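Local coordinates for protein probable chitinase A (Chromobacterium violaceum, PDB 4TX8) that probably hydrolyses chitin as a family 18 endochitinase, with a carbohydrate-binding module beside its calcium-containing TIM-barrel catalytic domain, at residues H258-G270 with G319-N331. Residues are numbered along the deposited sequence; the frame is centred on the assembly and turned at random.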
loop_
_atom_site.group_PDB
_atom_site.type_symbol
_atom_site.label_atom_id
_atom_site.label_comp_id
_atom_site.label_asym_id
_atom_site.label_seq_id
_atom_site.Cartn_x
_atom_site.Cartn_y
_atom_site.Cartn_z
ATOM N N HIS A 258 5.238 -10.540 -4.024
ATOM C CA HIS A 258 6.574 -11.086 -3.783
ATOM C C HIS A 258 7.104 -12.074 -4.844
ATOM O O HIS A 258 8.321 -12.177 -4.998
ATOM C CB HIS A 258 6.658 -11.709 -2.372
ATOM C CG HIS A 258 5.901 -12.989 -2.189
ATOM N ND1 HIS A 258 6.277 -14.174 -2.784
ATOM C CD2 HIS A 258 4.830 -13.284 -1.413
ATOM C CE1 HIS A 258 5.449 -15.134 -2.413
ATOM N NE2 HIS A 258 4.562 -14.621 -1.580
ATOM N N PRO A 259 6.223 -12.774 -5.596
ATOM C CA PRO A 259 6.835 -13.558 -6.682
ATOM C C PRO A 259 7.618 -12.715 -7.695
ATOM O O PRO A 259 8.581 -13.214 -8.280
ATOM C CB PRO A 259 5.629 -14.215 -7.359
ATOM C CG PRO A 259 4.619 -14.334 -6.281
ATOM C CD PRO A 259 4.790 -13.097 -5.443
ATOM N N TYR A 260 7.218 -11.461 -7.889
ATOM C CA TYR A 260 7.896 -10.578 -8.838
ATOM C C TYR A 260 9.249 -10.096 -8.324
ATOM O O TYR A 260 10.063 -9.583 -9.094
ATOM C CB TYR A 260 7.025 -9.361 -9.161
ATOM C CG TYR A 260 5.777 -9.671 -9.954
ATOM C CD1 TYR A 260 4.634 -10.156 -9.329
ATOM C CD2 TYR A 260 5.736 -9.464 -11.327
ATOM C CE1 TYR A 260 3.485 -10.434 -10.055
ATOM C CE2 TYR A 260 4.596 -9.737 -12.058
ATOM C CZ TYR A 260 3.475 -10.223 -11.418
ATOM O OH TYR A 260 2.341 -10.495 -12.145
ATOM N N VAL A 261 9.484 -10.246 -7.022
ATOM C CA VAL A 261 10.706 -9.734 -6.412
ATOM C C VAL A 261 11.526 -10.862 -5.781
ATOM O O VAL A 261 12.416 -11.415 -6.426
ATOM C CB VAL A 261 10.387 -8.654 -5.358
ATOM C CG1 VAL A 261 11.667 -8.021 -4.824
ATOM C CG2 VAL A 261 9.500 -7.585 -5.972
ATOM N N GLN A 262 11.218 -11.214 -4.535
ATOM C CA GLN A 262 11.988 -12.234 -3.828
ATOM C C GLN A 262 11.858 -13.605 -4.488
ATOM O O GLN A 262 12.709 -14.475 -4.291
ATOM C CB GLN A 262 11.561 -12.312 -2.360
ATOM C CG GLN A 262 11.907 -11.066 -1.543
ATOM C CD GLN A 262 10.755 -10.077 -1.465
ATOM O OE1 GLN A 262 9.838 -10.114 -2.285
ATOM N NE2 GLN A 262 10.793 -9.194 -0.467
ATOM N N GLY A 263 10.805 -13.792 -5.281
ATOM C CA GLY A 263 10.635 -15.015 -6.048
ATOM C C GLY A 263 11.822 -15.303 -6.954
ATOM O O GLY A 263 12.114 -16.458 -7.258
ATOM N N GLY A 264 12.511 -14.244 -7.375
ATOM C CA GLY A 264 13.678 -14.365 -8.232
ATOM C C GLY A 264 14.802 -15.193 -7.637
ATOM O O GLY A 264 15.636 -15.736 -8.364
ATOM N N PHE A 265 14.831 -15.283 -6.311
ATOM C CA PHE A 265 15.825 -16.093 -5.610
ATOM C C PHE A 265 15.697 -17.557 -6.002
ATOM O O PHE A 265 16.680 -18.287 -6.079
ATOM C CB PHE A 265 15.663 -15.931 -4.094
ATOM C CG PHE A 265 16.550 -16.836 -3.276
ATOM C CD1 PHE A 265 17.914 -16.892 -3.509
ATOM C CD2 PHE A 265 16.019 -17.607 -2.252
ATOM C CE1 PHE A 265 18.732 -17.721 -2.750
ATOM C CE2 PHE A 265 16.829 -18.432 -1.488
ATOM C CZ PHE A 265 18.190 -18.488 -1.738
ATOM N N VAL A 266 14.467 -17.962 -6.286
ATOM C CA VAL A 266 14.120 -19.363 -6.446
ATOM C C VAL A 266 13.781 -19.711 -7.901
ATOM O O VAL A 266 13.966 -20.850 -8.336
ATOM C CB VAL A 266 12.943 -19.709 -5.494
ATOM C CG1 VAL A 266 11.718 -20.206 -6.249
ATOM C CG2 VAL A 266 13.394 -20.683 -4.426
ATOM N N ALA A 267 13.307 -18.720 -8.651
ATOM C CA ALA A 267 12.974 -18.899 -10.064
ATOM C C ALA A 267 13.080 -17.573 -10.817
ATOM O O ALA A 267 12.667 -16.531 -10.310
ATOM C CB ALA A 267 11.572 -19.486 -10.215
ATOM N N TYR A 268 13.644 -17.611 -12.020
ATOM C CA TYR A 268 13.757 -16.408 -12.843
ATOM C C TYR A 268 13.203 -16.662 -14.241
ATOM O O TYR A 268 13.868 -17.261 -15.085
ATOM C CB TYR A 268 15.211 -15.932 -12.920
ATOM C CG TYR A 268 15.355 -14.504 -13.401
ATOM C CD1 TYR A 268 14.935 -13.443 -12.609
ATOM C CD2 TYR A 268 15.904 -14.216 -14.646
ATOM C CE1 TYR A 268 15.057 -12.133 -13.040
ATOM C CE2 TYR A 268 16.032 -12.906 -15.087
ATOM C CZ TYR A 268 15.606 -11.868 -14.279
ATOM O OH TYR A 268 15.726 -10.564 -14.704
ATOM N N GLY A 269 11.978 -16.200 -14.472
ATOM C CA GLY A 269 11.278 -16.428 -15.723
ATOM C C GLY A 269 9.808 -16.106 -15.541
ATOM O O GLY A 269 9.275 -16.231 -14.439
ATOM N N GLY A 270 9.145 -15.693 -16.615
ATOM C CA GLY A 270 7.771 -15.236 -16.507
ATOM C C GLY A 270 7.717 -14.062 -15.548
ATOM O O GLY A 270 8.577 -13.183 -15.590
ATOM N N GLY A 319 11.295 -11.361 4.120
ATOM C CA GLY A 319 11.112 -10.635 2.875
ATOM C C GLY A 319 11.858 -9.313 2.903
ATOM O O GLY A 319 12.487 -8.916 1.920
ATOM N N SER A 320 11.800 -8.640 4.046
ATOM C CA SER A 320 12.466 -7.356 4.203
ATOM C C SER A 320 13.986 -7.510 4.231
ATOM O O SER A 320 14.704 -6.684 3.670
ATOM C CB SER A 320 11.971 -6.659 5.471
ATOM O OG SER A 320 10.565 -6.466 5.417
ATOM N N LYS A 321 14.475 -8.569 4.871
ATOM C CA LYS A 321 15.910 -8.845 4.895
ATOM C C LYS A 321 16.461 -9.045 3.490
ATOM O O LYS A 321 17.512 -8.510 3.154
ATOM C CB LYS A 321 16.223 -10.079 5.742
ATOM C CG LYS A 321 16.305 -9.808 7.230
ATOM C CD LYS A 321 16.630 -11.078 7.996
ATOM C CE LYS A 321 17.982 -11.637 7.588
ATOM N NZ LYS A 321 18.318 -12.866 8.354
ATOM N N MET A 322 15.747 -9.810 2.672
ATOM C CA MET A 322 16.194 -10.078 1.309
ATOM C C MET A 322 16.379 -8.786 0.516
ATOM O O MET A 322 17.339 -8.647 -0.242
ATOM C CB MET A 322 15.212 -11.005 0.592
ATOM C CG MET A 322 15.199 -12.422 1.147
ATOM S SD MET A 322 14.090 -13.523 0.257
ATOM C CE MET A 322 14.854 -13.538 -1.367
ATOM N N LEU A 323 15.472 -7.834 0.711
ATOM C CA LEU A 323 15.543 -6.564 -0.005
ATOM C C LEU A 323 16.677 -5.681 0.506
ATOM O O LEU A 323 17.235 -4.882 -0.245
ATOM C CB LEU A 323 14.211 -5.820 0.097
ATOM C CG LEU A 323 13.110 -6.356 -0.820
ATOM C CD1 LEU A 323 11.765 -5.755 -0.462
ATOM C CD2 LEU A 323 13.453 -6.068 -2.274
ATOM N N ILE A 324 17.026 -5.833 1.779
ATOM C CA ILE A 324 18.073 -5.008 2.374
ATOM C C ILE A 324 19.466 -5.623 2.216
ATOM O O ILE A 324 20.414 -4.923 1.859
ATOM C CB ILE A 324 17.790 -4.743 3.868
ATOM C CG1 ILE A 324 16.455 -4.007 4.021
ATOM C CG2 ILE A 324 18.920 -3.934 4.496
ATOM C CD1 ILE A 324 16.011 -3.821 5.456
ATOM N N GLU A 325 19.595 -6.923 2.470
ATOM C CA GLU A 325 20.901 -7.582 2.365
ATOM C C GLU A 325 21.257 -7.903 0.921
ATOM O O GLU A 325 22.429 -7.933 0.549
ATOM C CB GLU A 325 20.944 -8.884 3.174
ATOM C CG GLU A 325 20.161 -8.891 4.467
ATOM C CD GLU A 325 20.893 -8.251 5.617
ATOM O OE1 GLU A 325 21.890 -7.535 5.380
ATOM O OE2 GLU A 325 20.460 -8.467 6.770
ATOM N N GLY A 326 20.237 -8.162 0.111
ATOM C CA GLY A 326 20.458 -8.646 -1.236
ATOM C C GLY A 326 20.406 -10.161 -1.261
ATOM O O GLY A 326 20.422 -10.805 -0.212
ATOM N N PHE A 327 20.343 -10.729 -2.459
ATOM C CA PHE A 327 20.232 -12.173 -2.612
ATOM C C PHE A 327 20.577 -12.599 -4.034
ATOM O O PHE A 327 20.442 -11.811 -4.973
ATOM C CB PHE A 327 18.823 -12.645 -2.238
ATOM C CG PHE A 327 17.726 -11.990 -3.032
ATOM C CD1 PHE A 327 17.148 -10.804 -2.599
ATOM C CD2 PHE A 327 17.259 -12.572 -4.201
ATOM C CE1 PHE A 327 16.131 -10.202 -3.327
ATOM C CE2 PHE A 327 16.244 -11.979 -4.931
ATOM C CZ PHE A 327 15.679 -10.792 -4.493
ATOM N N PRO A 328 21.043 -13.846 -4.199
ATOM C CA PRO A 328 21.341 -14.339 -5.547
ATOM C C PRO A 328 20.072 -14.584 -6.361
ATOM O O PRO A 328 19.029 -14.929 -5.813
ATOM C CB PRO A 328 22.096 -15.647 -5.288
ATOM C CG PRO A 328 21.676 -16.071 -3.931
ATOM C CD PRO A 328 21.433 -14.810 -3.156
ATOM N N ILE A 329 20.172 -14.394 -7.670
ATOM C CA ILE A 329 19.047 -14.608 -8.564
ATOM C C ILE A 329 19.250 -15.915 -9.313
ATOM O O ILE A 329 20.344 -16.183 -9.797
ATOM C CB ILE A 329 18.894 -13.433 -9.558
ATOM C CG1 ILE A 329 18.636 -12.129 -8.796
ATOM C CG2 ILE A 329 17.773 -13.696 -10.550
ATOM C CD1 ILE A 329 18.662 -10.892 -9.665
ATOM N N ALA A 330 18.206 -16.736 -9.406
ATOM C CA ALA A 330 18.288 -17.988 -10.162
ATOM C C ALA A 330 18.391 -17.710 -11.666
ATOM O O ALA A 330 17.624 -18.238 -12.467
ATOM C CB ALA A 330 17.089 -18.864 -9.860
ATOM N N ASN A 331 19.357 -16.872 -12.024
ATOM C CA ASN A 331 19.514 -16.323 -13.367
ATOM C C ASN A 331 19.847 -17.354 -14.438
ATOM O O ASN A 331 19.395 -17.250 -15.582
ATOM C CB ASN A 331 20.613 -15.256 -13.346
ATOM C CG ASN A 331 20.321 -14.099 -14.268
ATOM O OD1 ASN A 331 20.654 -12.955 -13.963
ATOM N ND2 ASN A 331 19.689 -14.385 -15.400
HETATM O O HOH W 1 14.984 -19.934 -12.952
#
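Q262 packs on M322 in the close-fitted half of this contact, where a loop of the GH18 barrel meets the last turns of helix 313-325. The glutamine chain bends at its second torsion (chi2 95°), and NE2 gives a 2.9 Å hydrogen bond to G319 O. That oxygen lies near the amide plane, yet the nitrogen stands above the carbonyl plane instead of on a lone pair. The lack of a side chain on G319 suits so close an approach of the amide. M322, slender and flexible, turns its methyl CE over the centre of the F327 ring, 3.6 Å above its plane, while the same methyl touches Q262 CB and F265 CB. V261 and L323, both branched, apolar and buried, cross at about a right angle, CG1 of V261 touching CD2 of L323 at 3.7 Å. G326, the first residue beyond the helix, takes the positive phi that glycine tolerates and turns the chain into strand 326-328.

Toward solvent the fit is looser and relies more on backbone. A330, with only a methyl, brings its N close enough for a nearly straight bond (168°) to G264 O. The flat F265 ring gives its edge to P328 O, 3.2 Å from CD1, while the proline CG lies beside CE1. Y268 rests obliquely on I329 CG2; farther out a water accepts from Y268 N and donates to the carbonyl O of A330, a residue at the centre of an inverse gamma turn.

Beneath, V261, Q262 and L323 rest on V291 of strand 288-292, and F327 and I329 on L276 of helix 276-281; strand 326-328 pairs antiparallel with 336-338, where F327 meets F337.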